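Local coordinates for myosin-4 (Saccharomyces cerevisiae, PDB 3MMI), which carries ASH1 and other mRNAs to the bud as a class V myosin motor recruited through SHE3, the present chain being its globular tail, at residues A[109-112]-A[113-116]; A[135-138]-A[139-143]; A[209-212]-A[213-216]. One frame throughout, in Å; residues are numbered along the deposited sequence.

Contact 1 (A[109-112]-A[113-116]); sequences SRLP and AFAA
Phe114 N reaches back to Arg110 O at 3.0 Å, and the next two amides follow suit along the same turn. Ala115 N points almost straight at Leu111 O (3.0 Å, N-H...O angle 176°), while Ala116 N meets Pro112 O at 3.1 Å. Among the side chains the one apolar touch is loose: Leu111 CD2 lies 4.4 Å from Phe114 CD2. Phe114 has its CG anti to the backbone N (chi1 158°), which carries the ring out beside its own carbonyl; CB rests 3.4 Å from Leu111 O, and that oxygen sits at the ring edge, near its plane. This is the opening turn of helix 111-119 in the dilute-type globular tail, with Pro112 in the first turn, where its lack of an N-H costs no helical bond. Further out, Leu111 and Phe114 lean on helix 53-67, through Ile55 and through Thr59, Val62 and Ser63. Pro112 and Leu111 rest on Thr145 of helix 132-168, Pro112 also meets Leu358, and Arg110 turns back, its NE bonding to Ser106 O at the end of the preceding helix.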
# COMPACT_ATOMS: atom_id res chain seq x y z
N SER A 109 2.54 -5.95 -13.81
CA SER A 109 3.62 -6.29 -12.92
C SER A 109 4.66 -7.12 -13.61
O SER A 109 5.77 -7.26 -13.10
CB SER A 109 3.16 -6.98 -11.62
OG SER A 109 3.02 -8.39 -11.86
N ARG A 110 4.35 -7.57 -14.79
CA ARG A 110 5.27 -8.43 -15.55
C ARG A 110 6.08 -7.61 -16.58
O ARG A 110 6.97 -8.14 -17.18
CB ARG A 110 4.46 -9.56 -16.27
CG ARG A 110 3.98 -10.69 -15.32
CD ARG A 110 2.69 -11.38 -15.64
NE ARG A 110 2.07 -11.99 -14.41
CZ ARG A 110 2.42 -13.18 -13.99
NH1 ARG A 110 3.37 -13.81 -14.62
NH2 ARG A 110 1.86 -13.74 -12.98
N LEU A 111 5.69 -6.38 -16.85
CA LEU A 111 6.41 -5.51 -17.86
C LEU A 111 7.90 -5.30 -17.52
O LEU A 111 8.75 -5.48 -18.35
CB LEU A 111 5.71 -4.16 -18.03
CG LEU A 111 4.56 -4.05 -18.96
CD1 LEU A 111 4.06 -2.67 -18.99
CD2 LEU A 111 5.10 -4.43 -20.35
N PRO A 112 8.23 -4.96 -16.27
CA PRO A 112 9.64 -4.84 -15.86
C PRO A 112 10.51 -6.08 -16.06
O PRO A 112 11.64 -5.96 -16.58
CB PRO A 112 9.52 -4.52 -14.37
CG PRO A 112 8.32 -3.80 -14.25
CD PRO A 112 7.36 -4.56 -15.15
N ALA A 113 10.03 -7.27 -15.68
CA ALA A 113 10.81 -8.49 -15.95
C ALA A 113 10.86 -8.88 -17.43
O ALA A 113 11.85 -9.50 -17.85
CB ALA A 113 10.31 -9.75 -15.09
N PHE A 114 9.81 -8.49 -18.22
CA PHE A 114 9.76 -8.73 -19.69
C PHE A 114 10.92 -7.96 -20.28
O PHE A 114 11.77 -8.57 -20.88
CB PHE A 114 8.42 -8.26 -20.27
CG PHE A 114 8.46 -7.97 -21.76
CD1 PHE A 114 8.57 -9.04 -22.68
CD2 PHE A 114 8.40 -6.68 -22.24
CE1 PHE A 114 8.64 -8.80 -24.06
CE2 PHE A 114 8.45 -6.41 -23.63
CZ PHE A 114 8.57 -7.48 -24.54
N ALA A 115 11.01 -6.64 -19.99
CA ALA A 115 12.13 -5.80 -20.44
C ALA A 115 13.48 -6.36 -20.05
O ALA A 115 14.41 -6.37 -20.87
CB ALA A 115 12.00 -4.29 -19.96
N ALA A 116 13.60 -6.86 -18.82
CA ALA A 116 14.86 -7.49 -18.37
C ALA A 116 15.14 -8.73 -19.14
O ALA A 116 16.33 -8.95 -19.50
CB ALA A 116 14.84 -7.82 -16.87

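Contact 2 (A[135-138]-A[139-143]); sequences LIYL and NDLEN
The backbone from Leu135 to Asn143 is regular alpha-helix, with Asn139, Asp140, Leu141 and Glu142 each giving its N-H to the carbonyl four residues earlier; the bond from Leu141 N to Tyr137 O is 2.8 Å long. Tyr137 O also takes a weak second bond from Asp140 N, bent to 122°, so this carbonyl is shared by two amides. On the side facing the protein, Tyr137, Leu138 and Leu141 meet. Both Tyr137 and Leu141 hold CG anti to the backbone N (chi1 175° and 172°), and their side chains cross obliquely: Leu141 CD2 approaches Tyr137 CE2 to 4.2 Å, while its other methyl, CD1, stands 4.2 Å from Tyr137 OH. The hydroxyl itself is hydrogen-bonded to Ser74 OG of helix 71-91, which ties down the far end of the ring. Leu138 sends its branch the other way from CB, CG anti to the carbonyl carbon, yet its CD2 still comes within 4.2 Å of Leu141 CD2. One methyl of Leu141 thus touches both the tyrosine ring and the neighbouring leucine. Glu142 runs out extended, and its OE1 forms a salt bridge with Lys119 of helix 111-119. Asn139 and Asp140 lie on the exposed face, where their CB atoms pack against carbonyl oxygens of the preceding turn, Asn139 CB 3.4 Å from Leu135 O. Leu138 rests on Gln118 and Lys119, whereas Leu141 meets Ile78. The result is a broadly amphipathic stretch of helix, with Leu138 and Leu141 buried and Asn139, Asp140 and also Ile136 exposed, as expected in the all-helical globular tail of a class V myosin.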
# COMPACT_ATOMS: atom_id res chain seq x y z
N LEU A 135 19.77 -2.35 -25.99
CA LEU A 135 20.02 -2.60 -24.61
C LEU A 135 19.70 -1.41 -23.66
O LEU A 135 19.07 -1.62 -22.62
CB LEU A 135 21.45 -3.02 -24.37
CG LEU A 135 21.79 -4.44 -24.80
CD1 LEU A 135 23.21 -4.70 -24.38
CD2 LEU A 135 20.87 -5.49 -24.20
N ILE A 136 20.12 -0.20 -24.04
CA ILE A 136 19.77 1.01 -23.36
C ILE A 136 18.28 1.28 -23.37
O ILE A 136 17.75 1.63 -22.30
CB ILE A 136 20.50 2.25 -23.95
CG1 ILE A 136 22.00 2.17 -23.65
CG2 ILE A 136 19.90 3.58 -23.49
CD1 ILE A 136 22.84 3.20 -24.47
N TYR A 137 17.61 1.18 -24.53
CA TYR A 137 16.15 1.29 -24.55
C TYR A 137 15.48 0.34 -23.49
O TYR A 137 14.62 0.74 -22.76
CB TYR A 137 15.58 1.03 -25.98
CG TYR A 137 14.11 1.01 -25.99
CD1 TYR A 137 13.38 2.19 -26.03
CD2 TYR A 137 13.42 -0.24 -25.89
CE1 TYR A 137 12.02 2.17 -25.99
CE2 TYR A 137 12.01 -0.28 -25.88
CZ TYR A 137 11.34 0.92 -25.91
OH TYR A 137 9.96 0.93 -25.82
N LEU A 138 15.90 -0.91 -23.46
CA LEU A 138 15.21 -1.91 -22.70
C LEU A 138 15.49 -1.66 -21.23
O LEU A 138 14.62 -1.86 -20.37
CB LEU A 138 15.64 -3.31 -23.10
CG LEU A 138 15.19 -3.86 -24.46
CD1 LEU A 138 15.93 -5.17 -24.58
CD2 LEU A 138 13.68 -4.10 -24.47
N ASN A 139 16.70 -1.21 -20.94
CA ASN A 139 17.05 -0.77 -19.60
C ASN A 139 16.14 0.33 -19.11
O ASN A 139 15.66 0.30 -17.97
CB ASN A 139 18.48 -0.28 -19.55
CG ASN A 139 19.07 -0.33 -18.17
OD1 ASN A 139 19.24 -1.42 -17.59
ND2 ASN A 139 19.35 0.82 -17.62
N ASP A 140 15.81 1.24 -20.01
CA ASP A 140 15.01 2.36 -19.65
C ASP A 140 13.60 1.90 -19.53
O ASP A 140 12.87 2.42 -18.69
CB ASP A 140 15.12 3.43 -20.71
CG ASP A 140 14.39 4.69 -20.38
OD1 ASP A 140 14.80 5.43 -19.48
OD2 ASP A 140 13.40 4.96 -21.03
N LEU A 141 13.19 0.94 -20.38
CA LEU A 141 11.81 0.46 -20.39
C LEU A 141 11.55 -0.17 -19.01
O LEU A 141 10.50 0.00 -18.40
CB LEU A 141 11.59 -0.52 -21.57
CG LEU A 141 10.26 -1.25 -21.64
CD1 LEU A 141 9.14 -0.29 -21.92
CD2 LEU A 141 10.28 -2.35 -22.71
N GLU A 142 12.54 -0.89 -18.54
CA GLU A 142 12.42 -1.57 -17.30
C GLU A 142 12.26 -0.58 -16.09
O GLU A 142 11.37 -0.74 -15.26
CB GLU A 142 13.60 -2.46 -17.07
CG GLU A 142 13.51 -3.05 -15.72
CD GLU A 142 14.64 -3.99 -15.43
OE1 GLU A 142 15.39 -4.26 -16.32
OE2 GLU A 142 14.79 -4.54 -14.32
N ASN A 143 13.04 0.49 -16.06
CA ASN A 143 12.89 1.44 -14.98
C ASN A 143 11.60 2.22 -15.09
O ASN A 143 10.92 2.42 -14.06
CB ASN A 143 14.09 2.39 -14.82
CG ASN A 143 15.43 1.66 -14.69
OD1 ASN A 143 15.55 0.62 -14.04
ND2 ASN A 143 16.47 2.22 -15.33

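Contact 3 (A[209-212]-A[213-216]); sequences DSMH and TKIF
His212 leaves the helix with CG anti to its N (chi1 -163°), whereas Phe216, one turn on, has CG anti to its carbonyl carbon (chi1 -77°); the two side chains therefore run side by side in the same direction. Their rings form an offset edge-to-face pair, planes at 81° and centroids 4.9 Å apart. The imidazole presents its edge: CD2 lies 3.4 Å from Phe216 CE2, and NE2 is 3.5 Å from Phe216 CZ. His212 NE2 is also hydrogen-bonded to Asp199 OD1, which fixes the turn of the imidazole. His212 O stands over one face of the Phe216 ring while accepting the bond from Phe216 N. A leucine in place of Phe216 would probably leave the imidazole edge without an aromatic face and lose the ring contact with Trp256. Elsewhere, Met211 bends so that SD lies beside Lys214 CD at 4.0 Å, and its CG meets Ile215 CD1 at 4.2 Å. Thr213 OG1 gives a weak bond to Ser210 O (3.2 Å), a carbonyl that also accepts the backbone bond from Lys214 N. Lys214 NZ forms a salt bridge with Asp218, one turn ahead, and a hydrogen bond to Asp352 O. In this first part of helix 209-234, His212 and Phe216 pack on Leu202 of helix 185-204, Ile215 bridges Phe198 and Tyr153, and Met211 touches Phe149 of helix 132-168 and Leu358, near the end of the modelled chain.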
# COMPACT_ATOMS: atom_id res chain seq x y z
N ASP A 209 4.58 -14.49 -6.25
CA ASP A 209 4.74 -14.65 -4.82
C ASP A 209 5.30 -13.43 -4.08
O ASP A 209 4.72 -13.00 -3.09
CB ASP A 209 5.61 -15.85 -4.48
CG ASP A 209 4.77 -17.03 -4.01
OD1 ASP A 209 4.28 -17.03 -2.82
OD2 ASP A 209 4.54 -17.95 -4.86
N SER A 210 6.41 -12.89 -4.54
CA SER A 210 7.00 -11.77 -3.92
C SER A 210 6.11 -10.53 -4.00
O SER A 210 6.22 -9.72 -3.10
CB SER A 210 8.33 -11.48 -4.58
OG SER A 210 8.07 -11.20 -5.96
N MET A 211 5.24 -10.37 -4.99
CA MET A 211 4.31 -9.27 -4.93
C MET A 211 3.11 -9.54 -4.00
O MET A 211 2.47 -8.62 -3.47
CB MET A 211 3.90 -8.92 -6.35
CG MET A 211 3.18 -7.60 -6.51
SD MET A 211 4.06 -6.05 -6.01
CE MET A 211 5.67 -6.34 -6.63
N HIS A 212 2.75 -10.82 -3.86
CA HIS A 212 1.63 -11.27 -3.00
C HIS A 212 1.90 -10.92 -1.54
O HIS A 212 1.12 -10.29 -0.86
CB HIS A 212 1.55 -12.77 -3.11
CG HIS A 212 0.26 -13.38 -2.66
ND1 HIS A 212 -0.43 -14.27 -3.45
CD2 HIS A 212 -0.40 -13.32 -1.47
CE1 HIS A 212 -1.46 -14.75 -2.76
NE2 HIS A 212 -1.48 -14.18 -1.56
N THR A 213 3.10 -11.27 -1.11
CA THR A 213 3.59 -10.87 0.20
C THR A 213 3.77 -9.38 0.34
O THR A 213 3.42 -8.81 1.39
CB THR A 213 4.96 -11.59 0.61
OG1 THR A 213 6.02 -11.20 -0.30
CG2 THR A 213 4.80 -13.05 0.49
N LYS A 214 4.26 -8.70 -0.69
CA LYS A 214 4.33 -7.21 -0.58
C LYS A 214 2.91 -6.61 -0.36
O LYS A 214 2.72 -5.73 0.48
CB LYS A 214 5.09 -6.58 -1.78
CG LYS A 214 4.92 -5.17 -1.90
CD LYS A 214 5.91 -4.50 -2.84
CE LYS A 214 6.37 -3.17 -2.21
NZ LYS A 214 5.30 -2.26 -2.07
N ILE A 215 1.95 -7.05 -1.18
CA ILE A 215 0.55 -6.56 -1.06
C ILE A 215 0.03 -6.74 0.39
O ILE A 215 -0.64 -5.85 0.95
CB ILE A 215 -0.39 -7.19 -2.10
CG1 ILE A 215 -0.06 -6.67 -3.50
CG2 ILE A 215 -1.87 -6.76 -1.74
CD1 ILE A 215 -0.52 -7.38 -4.61
N PHE A 216 0.37 -7.85 1.01
CA PHE A 216 -0.12 -8.08 2.35
C PHE A 216 0.59 -7.17 3.39
O PHE A 216 -0.03 -6.74 4.34
CB PHE A 216 0.06 -9.56 2.79
CG PHE A 216 -0.99 -10.55 2.18
CD1 PHE A 216 -2.23 -10.12 1.66
CD2 PHE A 216 -0.72 -11.91 2.17
CE1 PHE A 216 -3.19 -11.04 1.13
CE2 PHE A 216 -1.67 -12.84 1.63
CZ PHE A 216 -2.89 -12.38 1.12

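Overall arrangement
Contacts 1 and 2 lie on successive helices of the chain, 111-119 and 132-168, with centres about 10 Å apart, and they pack directly: Ala115 CB sits 3.6 Å from Leu138 O, and Pro112 O is 3.6 Å from Glu142 CG. The short side chain of Ala115 is consistent with this close approach to the backbone of the second helix. Contact 3 lies nearer the middle of the tail, its centre about 16 Å from that of contact 1 and about 25 Å from that of contact 2, and touches neither. Helix 132-168 links them, carrying contact 2 and further along supplying Phe149, which meets both Ser109 and Met211. Leu358 likewise touches Ser109, Pro112 and Met211.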